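Side-chain contact in Sn-glycerol-3-phosphate ABC transporter substrate-binding protein UspB (Mycobacterium tuberculosis, PDB 4MFI), which binds glycerophosphocholine and probably delivers it to the membrane-embedded part of an ABC importer: residues 206-211 and 379-384. Sequence-based numbering, arbitrary orientation.
Sequences ISWTFQ and RTQDYA
Gln381 meets both Trp208 and Gln211 where, in this two-lobed periplasmic-binding-protein fold, the loop entering helix 383-386 runs past Trp208 of helix 206-209 and Gln211 at the start of helix 211-216. Its CG lies anti to its own carbonyl carbon, and from there the extended chain carries the amide across to the other segment. Gln381 OE1 accepts a hydrogen bond from Gln211 NE2 at 3.0 Å; the N-H...O angle of 161° makes the bond fairly straight, while the donor comes from the side of the C=O, tilted out of the carbonyl plane. The two amides are turned 61° apart, so they do not stack. Gln381 OE1 also sits 3.4 Å from Trp208 CD1, at the edge of the indole and near its plane, and Arg385 gives this oxygen a further hydrogen bond. Gln381 NE2 is bound by Asp102, and Trp208 NE1 by the carbonyl of Thr304, which pins both groups from outside the pair.

At Asp382 the main chain takes over: Asp382 N donates to Gln211 OE1, 2.9 Å away and nearly in line with the Gln211 C=O bond (C=O...N 169°). Both ends of the Gln211 amide are thus engaged, which fixes its flip and ties the two segments together within a buried interface. The Asp382 carboxylate is held by Tyr221 N at OD2 and by Trp215 NE1 at OD1. A water donates to Asp382 OD2 at 2.8 Å and reaches Gln211 O by a weak bond of 3.3 Å.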
# COMPACT_ATOMS: atom_id res chain seq x y z
N ILE A 206 -2.85 8.85 6.86
CA ILE A 206 -1.78 9.84 6.75
C ILE A 206 -0.37 9.27 7.00
O ILE A 206 0.58 9.70 6.36
CB ILE A 206 -2.06 11.10 7.63
CG1 ILE A 206 -1.08 12.23 7.32
CG2 ILE A 206 -2.02 10.74 9.11
CD1 ILE A 206 -1.13 12.72 5.89
N SER A 207 -0.20 8.30 7.90
CA SER A 207 1.15 7.75 8.03
C SER A 207 1.62 7.07 6.75
O SER A 207 2.82 7.02 6.48
CB SER A 207 1.32 6.81 9.23
OG SER A 207 0.63 5.59 9.03
N TRP A 208 0.68 6.56 5.96
CA TRP A 208 1.02 5.97 4.67
C TRP A 208 1.38 7.03 3.64
O TRP A 208 2.42 6.95 3.00
CB TRP A 208 -0.13 5.11 4.17
CG TRP A 208 0.17 4.26 2.97
CD1 TRP A 208 1.16 3.31 2.86
CD2 TRP A 208 -0.55 4.23 1.74
NE1 TRP A 208 1.10 2.71 1.62
CE2 TRP A 208 0.05 3.26 0.92
CE3 TRP A 208 -1.66 4.94 1.25
CZ2 TRP A 208 -0.42 2.96 -0.36
CZ3 TRP A 208 -2.12 4.66 -0.03
CH2 TRP A 208 -1.50 3.67 -0.82
N THR A 209 0.51 8.03 3.48
CA THR A 209 0.72 9.03 2.44
C THR A 209 1.83 10.03 2.77
O THR A 209 2.47 10.54 1.85
CB THR A 209 -0.56 9.80 2.07
OG1 THR A 209 -1.02 10.53 3.21
CG2 THR A 209 -1.66 8.86 1.57
N PHE A 210 2.07 10.30 4.04
CA PHE A 210 3.14 11.23 4.43
C PHE A 210 4.51 10.60 4.26
O PHE A 210 5.53 11.29 4.21
CB PHE A 210 2.94 11.69 5.89
CG PHE A 210 4.05 12.58 6.40
CD1 PHE A 210 4.13 13.91 6.02
CD2 PHE A 210 5.00 12.09 7.29
CE1 PHE A 210 5.14 14.73 6.50
CE2 PHE A 210 6.02 12.90 7.78
CZ PHE A 210 6.09 14.22 7.38
N GLN A 211 4.55 9.27 4.17
CA GLN A 211 5.81 8.57 4.05
C GLN A 211 6.62 9.07 2.86
O GLN A 211 7.84 9.22 2.93
CB GLN A 211 5.53 7.08 3.88
CG GLN A 211 6.25 6.24 4.88
CD GLN A 211 5.94 4.76 4.79
OE1 GLN A 211 6.73 3.94 5.25
NE2 GLN A 211 4.78 4.40 4.22
N ARG A 379 9.36 2.47 -3.06
CA ARG A 379 10.30 2.11 -2.01
C ARG A 379 9.52 1.32 -0.96
O ARG A 379 8.35 1.64 -0.68
CB ARG A 379 10.88 3.41 -1.41
CG ARG A 379 11.68 3.29 -0.10
CD ARG A 379 12.39 4.62 0.24
NE ARG A 379 12.91 4.63 1.61
CZ ARG A 379 13.66 5.60 2.14
NH1 ARG A 379 14.03 6.64 1.40
NH2 ARG A 379 14.05 5.52 3.40
N THR A 380 10.14 0.29 -0.39
CA THR A 380 9.51 -0.45 0.71
C THR A 380 9.33 0.45 1.94
O THR A 380 10.07 1.42 2.15
CB THR A 380 10.30 -1.72 1.09
OG1 THR A 380 11.64 -1.35 1.43
CG2 THR A 380 10.34 -2.71 -0.08
N GLN A 381 8.31 0.14 2.73
CA GLN A 381 7.91 1.02 3.82
C GLN A 381 8.84 0.98 5.03
O GLN A 381 9.54 0.00 5.26
CB GLN A 381 6.49 0.69 4.26
CG GLN A 381 5.44 0.91 3.19
CD GLN A 381 4.05 0.82 3.76
OE1 GLN A 381 3.65 1.66 4.57
NE2 GLN A 381 3.32 -0.23 3.38
N ASP A 382 8.82 2.06 5.81
CA ASP A 382 9.61 2.12 7.03
C ASP A 382 9.15 1.06 8.03
O ASP A 382 7.95 0.84 8.21
CB ASP A 382 9.51 3.50 7.67
CG ASP A 382 10.17 4.59 6.84
OD1 ASP A 382 11.01 4.30 5.96
OD2 ASP A 382 9.84 5.76 7.11
N TYR A 383 10.11 0.41 8.69
CA TYR A 383 9.78 -0.64 9.66
C TYR A 383 8.86 -0.10 10.76
O TYR A 383 7.99 -0.82 11.26
CB TYR A 383 11.04 -1.21 10.33
CG TYR A 383 11.95 -2.08 9.48
CD1 TYR A 383 11.90 -2.08 8.08
CD2 TYR A 383 12.91 -2.87 10.09
CE1 TYR A 383 12.77 -2.87 7.33
CE2 TYR A 383 13.77 -3.66 9.36
CZ TYR A 383 13.71 -3.66 7.98
OH TYR A 383 14.59 -4.46 7.27
N ALA A 384 9.04 1.17 11.13
CA ALA A 384 8.22 1.74 12.20
C ALA A 384 6.73 1.77 11.86
O ALA A 384 5.89 1.76 12.76
CB ALA A 384 8.71 3.13 12.59
O HOH W 1 8.84 8.10 5.92